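Local structure of histidine--tRNA ligase (Thermus thermophilus, 1H4V) at residues L154-L159 with E317-G322; A143-Y148 with E245-P250; H125-E130 with F307-V312. The protein catalyses the ATP-dependent attachment of L-histidine to tRNA(His), releasing AMP and diphosphate, as a homodimeric class II aminoacyl-tRNA synthetase. One frame throughout, in Å; residues are numbered along the deposited sequence.

Contact 1: residues L154-L159 with E317-G322; sequences LGLRRL and EAEGFG
Glu319 brings OE1 over one face of the Arg157 guanidinium, the carboxylate and guanidinium planes 17° apart, and grips the loop 154-159 at two places. OE1 forms a salt bridge with Arg157 NE at 2.8 Å. OE2 takes the backbone N-H of the same residue, Arg157 N to Glu319 OE2 measuring 2.9 Å, on its syn lone pair and with a nearly straight N-H...O angle of 164°. In the arginine, CG stands between the backbone N and the carbonyl carbon, and the bend at chi2 then sets CD close to Glu319 OE1. Leu156 CD2 also touches Glu319 OE2 at 3.4 Å, the two side chains crossing at about a right angle. An alanine in place of Glu319 would probably leave the Arg157 guanidinium without its carboxylate mate and free to turn, and the backbone N-H of Arg157 without its acceptor.

Phe321 supplies the second half of the contact. Its CE1 lies over a guanidinium face of Arg157, 3.7 Å from NH2, with ring and guanidinium planes 52° apart. Its CZ comes within 3.4 Å of Gly155 CA, where a beta carbon would clash with the ring. Gly155 and Gly320 illustrate the same rule of helix ending: each has positive phi and closes its helix in a Schellman motif, so the C-terminal ends of two helices come together at the protein surface. His273 hydrogen-bonds to Glu319 OE2 as a further partner. Among its neighbours, Leu156 packs on Ala315 and Leu316 of helix 309-318 and on Leu282 of strand 281-287, tying the loop between helix 137-153 and strand 160-165 to the end of helix 309-318.

Contact 2: residues A143-Y148 with E245-P250; sequences AVVLLY and ERLSVP
Val145 and Tyr148, on successive turns of helix 137-153, pack against Leu247, Val249 and Pro250, where helix 231-246 ends in a Schellman motif. In that motif Ser248 has positive phi, Ser248 N bonds back to Glu245 O and Val249 N to Leu244 O, and the chain then continues into strand 251-253, outermost within this chain in the catalytic domain's mixed sheet. The contact is a small example of how a helix end can present apolar side chains to a neighbouring helix.

The tight part centres on the buried Val145 and Val249. Val145 CG2 lies 3.6 Å from Leu247 CD1 and 3.9 Å from Val249 CG2, so it touches both residues flanking Ser248. Val145 and Leu247 cross at about a right angle. Tyr148 has CG anti to the backbone N (chi1 -175°), and the Tyr148 and Val249 side chains slide past each other in opposite directions, Val249 CG1 lying over one ring face and Val249 CG2 4.0 Å from Tyr148 CD2. Leu244 adds to this apolar cluster from the preceding helical turn, packing on both Val145 and Val249, while Phe345 and Glu349 of the second subunit pack on Leu247 and Val145 respectively, bringing the dimer partner up to the same cluster.

Toward Pro250 the contact is looser and more open to solvent. Here the tyrosine and the exposed proline cross at about a right angle. The phenol end rests against the pyrrolidine ring, Tyr148 OH standing 3.7 Å from Pro250 CD and 3.8 Å from Pro250 CG.

Contact 3: residues H125-E130 with F307-V312; sequences HQVNYE and FGVERV
His125 and Glu310 meet through a carboxylate that serves two donors of one residue, at the place where motif 2 of the class II catalytic sheet (strand 123-132) joins motif 3 (strand 302-308 and helix 309-318). Glu310 OE1 accepts the backbone N-H of His125, with N to OE1 at 3.0 Å and an almost perfectly straight N-H...O angle of 178°. OE2 accepts the ring N-H, His125 ND1 to Glu310 OE2 being 2.9 Å, with the oxygen close to the imidazole plane. Both oxygens use their syn lone pairs, and a weak bond also runs from His125 N to OE2. The glutamate chain bends at chi2 (81°), which turns its CD back toward the strand.

The carbonyl of His125 is satisfied in turn: Val309 N, in the first turn of helix 309-318, donates to His125 O at 2.8 Å. Next along, Val127 and Phe307 form an antiparallel hydrogen-bonded pair, Val127 N to Phe307 O at 3.0 Å and Phe307 N to Val127 O at 3.2 Å. Gln126 and Gly308 make the adjoining non-hydrogen-bonded pair, and Gly308 is also the N-cap of the helix. On the Gln126 side of the sheet, Gln126 NE2 reaches Asn128 OD1 at 2.8 Å, on a lone pair. On the other side, Val127 CB sits over one face of the Phe307 ring in a CH-pi contact, 3.9 Å from its centroid.

The principle is one of continuity: as strand gives way to helix, the pairing passes from a mutual backbone pair to a helix N-H, then to a side-chain carboxylate, which satisfies both N-H groups of His125 and so fixes the rotation of its imidazole.

All three contacts belong to the catalytic region and interlock around helices 137-153 and 309-318. Contact 3 joins motifs 2 and 3, which in class II synthetases build the ATP and aminoacyl-adenylate site, here without ligand. Its centre is about 3 Å from the centre of the chain, those of contacts 1 and 2 about 16 and 19 Å. Contacts 1 and 3 share helix 309-318, their centres about 16 Å apart; Leu154 CD1 meets Val312 CG1 at 3.4 Å. Helix 137-153 joins contact 2 to contact 3, Leu147 CD1 lying 3.5 Å from Phe307 CD2. Between contacts 1 and 2, Leu159 CB rests 4.0 Å from Tyr148 CE1.

Contact 1: residues L154-L159 with E317-G322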
ATOM      1  N   LEU A 154       2.340 -19.756  -3.042  1.00 26.25           N
ATOM      2  CA  LEU A 154       2.128 -19.396  -1.647  1.00 25.44           C
ATOM      3  C   LEU A 154       2.191 -20.633  -0.766  1.00 25.58           C
ATOM      4  O   LEU A 154       2.217 -20.525   0.457  1.00 25.88           O
ATOM      5  CB  LEU A 154       0.770 -18.710  -1.465  1.00 25.88           C
ATOM      6  CG  LEU A 154       0.620 -17.324  -2.088  1.00 24.74           C
ATOM      7  CD1 LEU A 154      -0.808 -16.870  -1.958  1.00 29.11           C
ATOM      8  CD2 LEU A 154       1.559 -16.348  -1.412  1.00 22.81           C
ATOM      9  N   GLY A 155       2.203 -21.807  -1.392  1.00 25.32           N
ATOM     10  CA  GLY A 155       2.269 -23.044  -0.639  1.00 26.42           C
ATOM     11  C   GLY A 155       0.943 -23.770  -0.522  1.00 28.84           C
ATOM     12  O   GLY A 155       0.881 -24.883   0.003  1.00 30.41           O
ATOM     13  N   LEU A 156      -0.128 -23.150  -1.000  1.00 28.94           N
ATOM     14  CA  LEU A 156      -1.433 -23.779  -0.932  1.00 29.71           C
ATOM     15  C   LEU A 156      -1.490 -24.992  -1.851  1.00 32.01           C
ATOM     16  O   LEU A 156      -0.915 -24.985  -2.938  1.00 32.75           O
ATOM     17  CB  LEU A 156      -2.518 -22.777  -1.333  1.00 28.17           C
ATOM     18  CG  LEU A 156      -2.760 -21.602  -0.378  1.00 28.93           C
ATOM     19  CD1 LEU A 156      -3.720 -20.599  -1.002  1.00 23.04           C
ATOM     20  CD2 LEU A 156      -3.313 -22.137   0.944  1.00 28.20           C
ATOM     21  N   ARG A 157      -2.162 -26.044  -1.394  1.00 33.59           N
ATOM     22  CA  ARG A 157      -2.343 -27.258  -2.187  1.00 35.72           C
ATOM     23  C   ARG A 157      -3.828 -27.590  -2.144  1.00 35.85           C
ATOM     24  O   ARG A 157      -4.590 -26.917  -1.458  1.00 36.57           O
ATOM     25  CB  ARG A 157      -1.515 -28.424  -1.636  1.00 36.31           C
ATOM     26  CG  ARG A 157      -1.545 -28.581  -0.139  1.00 40.62           C
ATOM     27  CD  ARG A 157      -0.186 -28.264   0.447  1.00 49.00           C
ATOM     28  NE  ARG A 157      -0.238 -28.159   1.899  1.00 59.64           N
ATOM     29  CZ  ARG A 157       0.829 -27.993   2.672  1.00 64.80           C
ATOM     30  NH1 ARG A 157       2.035 -27.919   2.126  1.00 66.88           N
ATOM     31  NH2 ARG A 157       0.688 -27.894   3.987  1.00 70.43           N
ATOM     32  N   ARG A 158      -4.250 -28.617  -2.865  1.00 37.46           N
ATOM     33  CA  ARG A 158      -5.665 -28.960  -2.893  1.00 39.43           C
ATOM     34  C   ARG A 158      -6.448 -27.773  -3.452  1.00 39.50           C
ATOM     35  O   ARG A 158      -7.493 -27.381  -2.933  1.00 39.40           O
ATOM     36  CB  ARG A 158      -6.150 -29.328  -1.489  1.00 42.55           C
ATOM     37  CG  ARG A 158      -5.634 -30.690  -1.060  1.00 53.23           C
ATOM     38  CD  ARG A 158      -5.894 -31.017   0.393  1.00 60.96           C
ATOM     39  NE  ARG A 158      -5.431 -32.370   0.693  1.00 69.58           N
ATOM     40  CZ  ARG A 158      -5.298 -32.870   1.919  1.00 74.74           C
ATOM     41  NH1 ARG A 158      -5.590 -32.127   2.979  1.00 76.16           N
ATOM     42  NH2 ARG A 158      -4.877 -34.118   2.085  1.00 75.32           N
ATOM     43  N   LEU A 159      -5.910 -27.202  -4.525  1.00 38.56           N
ATOM     44  CA  LEU A 159      -6.527 -26.069  -5.196  1.00 35.64           C
ATOM     45  C   LEU A 159      -7.406 -26.612  -6.308  1.00 34.17           C
ATOM     46  O   LEU A 159      -6.927 -27.355  -7.160  1.00 33.98           O
ATOM     47  CB  LEU A 159      -5.449 -25.155  -5.790  1.00 33.23           C
ATOM     48  CG  LEU A 159      -4.622 -24.355  -4.790  1.00 29.72           C
ATOM     49  CD1 LEU A 159      -3.527 -23.573  -5.505  1.00 29.21           C
ATOM     50  CD2 LEU A 159      -5.555 -23.421  -4.036  1.00 28.25           C
ATOM     51  N   GLU A 317      -3.581 -20.275   6.714  1.00 24.85           N
ATOM     52  CA  GLU A 317      -3.739 -20.564   8.132  1.00 27.26           C
ATOM     53  C   GLU A 317      -4.392 -21.937   8.310  1.00 27.40           C
ATOM     54  O   GLU A 317      -3.960 -22.738   9.140  1.00 28.17           O
ATOM     55  CB  GLU A 317      -4.616 -19.489   8.769  1.00 31.07           C
ATOM     56  CG  GLU A 317      -4.841 -19.633  10.261  1.00 38.52           C
ATOM     57  CD  GLU A 317      -5.750 -18.540  10.798  1.00 49.04           C
ATOM     58  OE1 GLU A 317      -6.990 -18.652  10.638  1.00 52.53           O
ATOM     59  OE2 GLU A 317      -5.222 -17.554  11.362  1.00 52.03           O
ATOM     60  N   ALA A 318      -5.438 -22.196   7.527  1.00 26.87           N
ATOM     61  CA  ALA A 318      -6.150 -23.469   7.583  1.00 29.08           C
ATOM     62  C   ALA A 318      -5.220 -24.643   7.270  1.00 30.21           C
ATOM     63  O   ALA A 318      -5.359 -25.715   7.845  1.00 31.74           O
ATOM     64  CB  ALA A 318      -7.329 -23.454   6.611  1.00 27.09           C
ATOM     65  N   GLU A 319      -4.273 -24.436   6.359  1.00 31.17           N
ATOM     66  CA  GLU A 319      -3.319 -25.483   5.998  1.00 32.38           C
ATOM     67  C   GLU A 319      -2.192 -25.561   7.022  1.00 33.15           C
ATOM     68  O   GLU A 319      -1.259 -26.347   6.874  1.00 33.08           O
ATOM     69  CB  GLU A 319      -2.712 -25.214   4.620  1.00 31.94           C
ATOM     70  CG  GLU A 319      -3.656 -25.409   3.454  1.00 35.35           C
ATOM     71  CD  GLU A 319      -2.899 -25.588   2.151  1.00 39.64           C
ATOM     72  OE1 GLU A 319      -1.674 -25.828   2.221  1.00 41.45           O
ATOM     73  OE2 GLU A 319      -3.520 -25.502   1.068  1.00 36.96           O
ATOM     74  N   GLY A 320      -2.275 -24.729   8.053  1.00 35.32           N
ATOM     75  CA  GLY A 320      -1.256 -24.735   9.086  1.00 36.99           C
ATOM     76  C   GLY A 320      -0.055 -23.834   8.866  1.00 38.41           C
ATOM     77  O   GLY A 320       0.815 -23.759   9.729  1.00 40.01           O
ATOM     78  N   PHE A 321       0.012 -23.151   7.727  1.00 39.56           N
ATOM     79  CA  PHE A 321       1.139 -22.264   7.457  1.00 41.26           C
ATOM     80  C   PHE A 321       1.363 -21.233   8.564  1.00 41.92           C
ATOM     81  O   PHE A 321       0.533 -20.352   8.796  1.00 41.52           O
ATOM     82  CB  PHE A 321       0.954 -21.538   6.123  1.00 44.02           C
ATOM     83  CG  PHE A 321       1.410 -22.331   4.932  1.00 51.62           C
ATOM     84  CD1 PHE A 321       0.771 -23.517   4.577  1.00 54.02           C
ATOM     85  CD2 PHE A 321       2.489 -21.897   4.167  1.00 55.73           C
ATOM     86  CE1 PHE A 321       1.200 -24.257   3.477  1.00 57.22           C
ATOM     87  CE2 PHE A 321       2.926 -22.629   3.064  1.00 57.46           C
ATOM     88  CZ  PHE A 321       2.280 -23.813   2.719  1.00 57.77           C
ATOM     89  N   GLY A 322       2.491 -21.364   9.250  1.00 42.26           N
ATOM     90  CA  GLY A 322       2.833 -20.436  10.309  1.00 41.65           C
ATOM     91  C   GLY A 322       3.933 -19.540   9.787  1.00 42.42           C
ATOM     92  O   GLY A 322       4.572 -19.851   8.779  1.00 44.61           O
TER

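Contact 2: residues A143-Y148 with E245-P250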
ATOM      1  N   ALA A 143      -4.485 -16.183 -17.741  1.00 16.39           N
ATOM      2  CA  ALA A 143      -5.105 -15.592 -16.559  1.00 14.83           C
ATOM      3  C   ALA A 143      -5.355 -16.686 -15.525  1.00 14.95           C
ATOM      4  O   ALA A 143      -5.057 -16.513 -14.340  1.00 14.61           O
ATOM      5  CB  ALA A 143      -6.425 -14.916 -16.936  1.00 12.88           C
ATOM      6  N   VAL A 144      -5.896 -17.811 -15.989  1.00 14.28           N
ATOM      7  CA  VAL A 144      -6.186 -18.956 -15.128  1.00 15.55           C
ATOM      8  C   VAL A 144      -4.902 -19.519 -14.506  1.00 17.30           C
ATOM      9  O   VAL A 144      -4.803 -19.674 -13.287  1.00 16.59           O
ATOM     10  CB  VAL A 144      -6.908 -20.090 -15.915  1.00 15.97           C
ATOM     11  CG1 VAL A 144      -7.025 -21.324 -15.056  1.00 16.79           C
ATOM     12  CG2 VAL A 144      -8.315 -19.632 -16.345  1.00 15.46           C
ATOM     13  N   VAL A 145      -3.916 -19.821 -15.342  1.00 17.79           N
ATOM     14  CA  VAL A 145      -2.656 -20.359 -14.844  1.00 16.27           C
ATOM     15  C   VAL A 145      -1.953 -19.385 -13.902  1.00 14.07           C
ATOM     16  O   VAL A 145      -1.397 -19.802 -12.895  1.00 13.59           O
ATOM     17  CB  VAL A 145      -1.697 -20.706 -15.996  1.00 19.20           C
ATOM     18  CG1 VAL A 145      -0.417 -21.309 -15.438  1.00 24.87           C
ATOM     19  CG2 VAL A 145      -2.365 -21.682 -16.943  1.00 22.15           C
ATOM     20  N   LEU A 146      -1.976 -18.093 -14.229  1.00 13.72           N
ATOM     21  CA  LEU A 146      -1.338 -17.091 -13.377  1.00 14.92           C
ATOM     22  C   LEU A 146      -1.951 -17.066 -11.971  1.00 15.77           C
ATOM     23  O   LEU A 146      -1.228 -16.960 -10.982  1.00 16.91           O
ATOM     24  CB  LEU A 146      -1.439 -15.697 -14.002  1.00 13.05           C
ATOM     25  CG  LEU A 146      -0.443 -15.336 -15.109  1.00 15.15           C
ATOM     26  CD1 LEU A 146      -0.676 -13.907 -15.539  1.00 13.08           C
ATOM     27  CD2 LEU A 146       0.986 -15.501 -14.613  1.00 12.63           C
ATOM     28  N   LEU A 147      -3.277 -17.160 -11.889  1.00 14.93           N
ATOM     29  CA  LEU A 147      -3.958 -17.169 -10.606  1.00 15.91           C
ATOM     30  C   LEU A 147      -3.595 -18.456  -9.890  1.00 17.99           C
ATOM     31  O   LEU A 147      -3.247 -18.452  -8.707  1.00 18.94           O
ATOM     32  CB  LEU A 147      -5.475 -17.092 -10.797  1.00 14.69           C
ATOM     33  CG  LEU A 147      -6.312 -17.363  -9.548  1.00 17.99           C
ATOM     34  CD1 LEU A 147      -5.945 -16.360  -8.453  1.00 16.04           C
ATOM     35  CD2 LEU A 147      -7.792 -17.278  -9.900  1.00 13.89           C
ATOM     36  N   TYR A 148      -3.669 -19.561 -10.618  1.00 18.34           N
ATOM     37  CA  TYR A 148      -3.329 -20.865 -10.065  1.00 20.78           C
ATOM     38  C   TYR A 148      -1.913 -20.803  -9.472  1.00 21.85           C
ATOM     39  O   TYR A 148      -1.689 -21.226  -8.336  1.00 20.74           O
ATOM     40  CB  TYR A 148      -3.402 -21.913 -11.176  1.00 22.75           C
ATOM     41  CG  TYR A 148      -3.181 -23.335 -10.729  1.00 27.77           C
ATOM     42  CD1 TYR A 148      -4.080 -23.964  -9.873  1.00 28.79           C
ATOM     43  CD2 TYR A 148      -2.081 -24.062 -11.180  1.00 27.01           C
ATOM     44  CE1 TYR A 148      -3.890 -25.285  -9.478  1.00 27.60           C
ATOM     45  CE2 TYR A 148      -1.881 -25.378 -10.791  1.00 26.19           C
ATOM     46  CZ  TYR A 148      -2.791 -25.985  -9.942  1.00 29.31           C
ATOM     47  OH  TYR A 148      -2.604 -27.295  -9.567  1.00 33.33           O
ATOM     48  N   GLU A 245      -4.845 -28.031 -20.474  1.00 25.53           N
ATOM     49  CA  GLU A 245      -4.457 -29.432 -20.520  1.00 27.24           C
ATOM     50  C   GLU A 245      -2.955 -29.481 -20.801  1.00 28.16           C
ATOM     51  O   GLU A 245      -2.196 -30.150 -20.100  1.00 28.69           O
ATOM     52  CB  GLU A 245      -5.247 -30.156 -21.622  1.00 24.95           C
ATOM     53  N   ARG A 246      -2.540 -28.733 -21.817  1.00 28.06           N
ATOM     54  CA  ARG A 246      -1.149 -28.664 -22.227  1.00 28.61           C
ATOM     55  C   ARG A 246      -0.240 -28.094 -21.128  1.00 29.42           C
ATOM     56  O   ARG A 246       0.963 -28.339 -21.122  1.00 28.92           O
ATOM     57  CB  ARG A 246      -1.061 -27.823 -23.500  1.00 30.30           C
ATOM     58  CG  ARG A 246       0.300 -27.798 -24.143  1.00 36.99           C
ATOM     59  CD  ARG A 246       0.718 -29.159 -24.683  1.00 40.75           C
ATOM     60  NE  ARG A 246       2.096 -29.098 -25.154  1.00 43.83           N
ATOM     61  CZ  ARG A 246       2.469 -28.533 -26.297  1.00 43.09           C
ATOM     62  NH1 ARG A 246       1.566 -27.995 -27.102  1.00 40.54           N
ATOM     63  NH2 ARG A 246       3.756 -28.463 -26.611  1.00 47.31           N
ATOM     64  N   LEU A 247      -0.815 -27.338 -20.198  1.00 29.52           N
ATOM     65  CA  LEU A 247      -0.038 -26.758 -19.107  1.00 28.56           C
ATOM     66  C   LEU A 247      -0.182 -27.562 -17.823  1.00 28.67           C
ATOM     67  O   LEU A 247       0.246 -27.129 -16.756  1.00 28.06           O
ATOM     68  CB  LEU A 247      -0.477 -25.320 -18.860  1.00 29.76           C
ATOM     69  CG  LEU A 247      -0.002 -24.336 -19.929  1.00 28.18           C
ATOM     70  CD1 LEU A 247      -0.815 -23.055 -19.874  1.00 26.58           C
ATOM     71  CD2 LEU A 247       1.475 -24.072 -19.726  1.00 23.52           C
ATOM     72  N   SER A 248      -0.787 -28.738 -17.936  1.00 29.50           N
ATOM     73  CA  SER A 248      -0.996 -29.608 -16.791  1.00 31.15           C
ATOM     74  C   SER A 248      -1.781 -28.967 -15.653  1.00 30.60           C
ATOM     75  O   SER A 248      -1.601 -29.334 -14.491  1.00 33.21           O
ATOM     76  CB  SER A 248       0.345 -30.132 -16.257  1.00 33.63           C
ATOM     77  OG  SER A 248       0.836 -31.190 -17.063  1.00 37.58           O
ATOM     78  N   VAL A 249      -2.651 -28.015 -15.970  1.00 28.79           N
ATOM     79  CA  VAL A 249      -3.462 -27.393 -14.928  1.00 28.28           C
ATOM     80  C   VAL A 249      -4.770 -28.168 -14.806  1.00 28.41           C
ATOM     81  O   VAL A 249      -5.605 -28.152 -15.711  1.00 27.52           O
ATOM     82  CB  VAL A 249      -3.785 -25.901 -15.238  1.00 27.59           C
ATOM     83  CG1 VAL A 249      -4.889 -25.397 -14.316  1.00 21.17           C
ATOM     84  CG2 VAL A 249      -2.538 -25.049 -15.043  1.00 28.39           C
ATOM     85  N   PRO A 250      -4.954 -28.875 -13.688  1.00 28.35           N
ATOM     86  CA  PRO A 250      -6.187 -29.644 -13.491  1.00 28.91           C
ATOM     87  C   PRO A 250      -7.389 -28.721 -13.324  1.00 29.58           C
ATOM     88  O   PRO A 250      -7.375 -27.833 -12.479  1.00 31.26           O
ATOM     89  CB  PRO A 250      -5.898 -30.437 -12.220  1.00 25.69           C
ATOM     90  CG  PRO A 250      -5.008 -29.497 -11.441  1.00 25.96           C
ATOM     91  CD  PRO A 250      -4.064 -28.984 -12.517  1.00 27.83           C
TER

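Contact 3: residues H125-E130 with F307-V312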
ATOM      1  N   HIS A 125      -8.592  -6.467   1.118  1.00 12.27           N
ATOM      2  CA  HIS A 125      -7.560  -6.214   0.127  1.00 13.09           C
ATOM      3  C   HIS A 125      -7.568  -7.305  -0.924  1.00 13.95           C
ATOM      4  O   HIS A 125      -7.833  -8.477  -0.637  1.00 14.41           O
ATOM      5  CB  HIS A 125      -6.187  -6.161   0.794  1.00 14.19           C
ATOM      6  CG  HIS A 125      -6.071  -5.108   1.849  1.00 21.80           C
ATOM      7  ND1 HIS A 125      -6.678  -5.219   3.083  1.00 28.74           N
ATOM      8  CD2 HIS A 125      -5.458  -3.901   1.840  1.00 23.84           C
ATOM      9  CE1 HIS A 125      -6.448  -4.125   3.786  1.00 25.82           C
ATOM     10  NE2 HIS A 125      -5.710  -3.309   3.056  1.00 30.51           N
ATOM     11  N   GLN A 126      -7.314  -6.930  -2.161  1.00 14.55           N
ATOM     12  CA  GLN A 126      -7.265  -7.943  -3.185  1.00 15.55           C
ATOM     13  C   GLN A 126      -6.211  -7.627  -4.203  1.00 14.12           C
ATOM     14  O   GLN A 126      -5.761  -6.480  -4.320  1.00 13.47           O
ATOM     15  CB  GLN A 126      -8.631  -8.145  -3.863  1.00 19.05           C
ATOM     16  CG  GLN A 126      -9.292  -6.950  -4.483  1.00 21.68           C
ATOM     17  CD  GLN A 126     -10.545  -7.352  -5.277  1.00 24.88           C
ATOM     18  OE1 GLN A 126     -11.386  -8.117  -4.793  1.00 19.89           O
ATOM     19  NE2 GLN A 126     -10.668  -6.836  -6.499  1.00 23.67           N
ATOM     20  N   VAL A 127      -5.780  -8.668  -4.900  1.00 12.34           N
ATOM     21  CA  VAL A 127      -4.790  -8.515  -5.946  1.00 12.74           C
ATOM     22  C   VAL A 127      -5.546  -8.653  -7.250  1.00 13.40           C
ATOM     23  O   VAL A 127      -6.350  -9.567  -7.403  1.00 14.83           O
ATOM     24  CB  VAL A 127      -3.713  -9.608  -5.858  1.00 13.00           C
ATOM     25  CG1 VAL A 127      -2.867  -9.605  -7.130  1.00  8.09           C
ATOM     26  CG2 VAL A 127      -2.840  -9.373  -4.621  1.00  8.36           C
ATOM     27  N   ASN A 128      -5.313  -7.737  -8.179  1.00 13.08           N
ATOM     28  CA  ASN A 128      -5.988  -7.796  -9.469  1.00 13.72           C
ATOM     29  C   ASN A 128      -4.989  -7.937 -10.590  1.00 12.22           C
ATOM     30  O   ASN A 128      -3.907  -7.358 -10.541  1.00 12.49           O
ATOM     31  CB  ASN A 128      -6.819  -6.532  -9.737  1.00 16.72           C
ATOM     32  CG  ASN A 128      -8.157  -6.543  -9.024  1.00 19.63           C
ATOM     33  OD1 ASN A 128      -8.251  -6.221  -7.841  1.00 26.65           O
ATOM     34  ND2 ASN A 128      -9.201  -6.916  -9.746  1.00 20.12           N
ATOM     35  N   TYR A 129      -5.368  -8.709 -11.595  1.00 10.30           N
ATOM     36  CA  TYR A 129      -4.552  -8.911 -12.778  1.00 12.78           C
ATOM     37  C   TYR A 129      -5.490  -8.698 -13.965  1.00 14.30           C
ATOM     38  O   TYR A 129      -6.581  -9.259 -14.006  1.00 13.25           O
ATOM     39  CB  TYR A 129      -4.001 -10.329 -12.849  1.00 11.00           C
ATOM     40  CG  TYR A 129      -3.408 -10.633 -14.207  1.00 13.02           C
ATOM     41  CD1 TYR A 129      -2.179 -10.089 -14.595  1.00 14.36           C
ATOM     42  CD2 TYR A 129      -4.090 -11.430 -15.119  1.00 11.98           C
ATOM     43  CE1 TYR A 129      -1.647 -10.334 -15.858  1.00 10.95           C
ATOM     44  CE2 TYR A 129      -3.573 -11.679 -16.386  1.00 12.52           C
ATOM     45  CZ  TYR A 129      -2.350 -11.128 -16.746  1.00 16.13           C
ATOM     46  OH  TYR A 129      -1.838 -11.378 -17.995  1.00 17.67           O
ATOM     47  N   GLU A 130      -5.049  -7.909 -14.931  1.00 15.46           N
ATOM     48  CA  GLU A 130      -5.860  -7.616 -16.102  1.00 18.03           C
ATOM     49  C   GLU A 130      -5.018  -7.581 -17.390  1.00 17.36           C
ATOM     50  O   GLU A 130      -3.962  -6.946 -17.448  1.00 17.41           O
ATOM     51  CB  GLU A 130      -6.548  -6.261 -15.889  1.00 19.45           C
ATOM     52  CG  GLU A 130      -8.070  -6.279 -15.813  1.00 31.44           C
ATOM     53  CD  GLU A 130      -8.651  -7.249 -14.790  1.00 33.78           C
ATOM     54  OE1 GLU A 130      -9.441  -8.120 -15.198  1.00 34.37           O
ATOM     55  OE2 GLU A 130      -8.342  -7.142 -13.585  1.00 39.04           O
ATOM     56  N   PHE A 307      -8.239 -11.887  -6.379  1.00 13.37           N
ATOM     57  CA  PHE A 307      -8.346 -12.792  -5.236  1.00 13.20           C
ATOM     58  C   PHE A 307      -8.193 -11.963  -3.958  1.00 12.02           C
ATOM     59  O   PHE A 307      -7.495 -10.950  -3.936  1.00 11.97           O
ATOM     60  CB  PHE A 307      -7.345 -13.963  -5.313  1.00 11.91           C
ATOM     61  CG  PHE A 307      -5.899 -13.578  -5.180  1.00  8.39           C
ATOM     62  CD1 PHE A 307      -5.388 -13.120  -3.970  1.00  8.15           C
ATOM     63  CD2 PHE A 307      -5.029 -13.759  -6.251  1.00  9.61           C
ATOM     64  CE1 PHE A 307      -4.025 -12.856  -3.828  1.00 15.73           C
ATOM     65  CE2 PHE A 307      -3.663 -13.498  -6.124  1.00  7.60           C
ATOM     66  CZ  PHE A 307      -3.157 -13.050  -4.914  1.00  9.02           C
ATOM     67  N   GLY A 308      -8.906 -12.362  -2.917  1.00 14.15           N
ATOM     68  CA  GLY A 308      -8.854 -11.632  -1.663  1.00 11.35           C
ATOM     69  C   GLY A 308      -7.672 -12.044  -0.816  1.00 10.30           C
ATOM     70  O   GLY A 308      -7.479 -13.225  -0.523  1.00 11.22           O
ATOM     71  N   VAL A 309      -6.871 -11.067  -0.433  1.00  9.84           N
ATOM     72  CA  VAL A 309      -5.706 -11.325   0.398  1.00 10.32           C
ATOM     73  C   VAL A 309      -6.116 -12.008   1.706  1.00 11.53           C
ATOM     74  O   VAL A 309      -5.483 -12.985   2.119  1.00 12.69           O
ATOM     75  CB  VAL A 309      -4.951 -10.007   0.679  1.00 11.45           C
ATOM     76  CG1 VAL A 309      -3.781 -10.251   1.617  1.00  8.98           C
ATOM     77  CG2 VAL A 309      -4.458  -9.415  -0.657  1.00  7.98           C
ATOM     78  N   GLU A 310      -7.178 -11.515   2.345  1.00 11.82           N
ATOM     79  CA  GLU A 310      -7.642 -12.112   3.594  1.00 13.45           C
ATOM     80  C   GLU A 310      -8.138 -13.541   3.381  1.00 15.02           C
ATOM     81  O   GLU A 310      -7.934 -14.398   4.233  1.00 16.75           O
ATOM     82  CB  GLU A 310      -8.758 -11.278   4.241  1.00 15.89           C
ATOM     83  CG  GLU A 310      -8.323  -9.932   4.809  1.00 12.95           C
ATOM     84  CD  GLU A 310      -8.213  -8.844   3.747  1.00 20.69           C
ATOM     85  OE1 GLU A 310      -8.563  -9.109   2.569  1.00 18.93           O
ATOM     86  OE2 GLU A 310      -7.784  -7.720   4.098  1.00 18.40           O
ATOM     87  N   ARG A 311      -8.786 -13.800   2.248  1.00 15.52           N
ATOM     88  CA  ARG A 311      -9.275 -15.146   1.953  1.00 17.28           C
ATOM     89  C   ARG A 311      -8.077 -16.086   1.879  1.00 16.58           C
ATOM     90  O   ARG A 311      -8.107 -17.198   2.404  1.00 16.58           O
ATOM     91  CB  ARG A 311     -10.004 -15.188   0.606  1.00 19.62           C
ATOM     92  CG  ARG A 311     -11.341 -14.476   0.559  1.00 33.08           C
ATOM     93  CD  ARG A 311     -12.444 -15.301   1.203  1.00 42.68           C
ATOM     94  NE  ARG A 311     -13.747 -14.645   1.085  1.00 46.15           N
ATOM     95  CZ  ARG A 311     -14.369 -14.421  -0.069  1.00 48.41           C
ATOM     96  NH1 ARG A 311     -13.811 -14.807  -1.212  1.00 49.79           N
ATOM     97  NH2 ARG A 311     -15.541 -13.796  -0.081  1.00 46.02           N
ATOM     98  N   VAL A 312      -7.028 -15.629   1.201  1.00 16.15           N
ATOM     99  CA  VAL A 312      -5.819 -16.423   1.040  1.00 16.65           C
ATOM    100  C   VAL A 312      -5.094 -16.638   2.360  1.00 16.24           C
ATOM    101  O   VAL A 312      -4.674 -17.753   2.642  1.00 16.45           O
ATOM    102  CB  VAL A 312      -4.864 -15.777   0.003  1.00 17.08           C
ATOM    103  CG1 VAL A 312      -3.540 -16.519  -0.027  1.00 14.51           C
ATOM    104  CG2 VAL A 312      -5.516 -15.824  -1.383  1.00 17.80           C
TER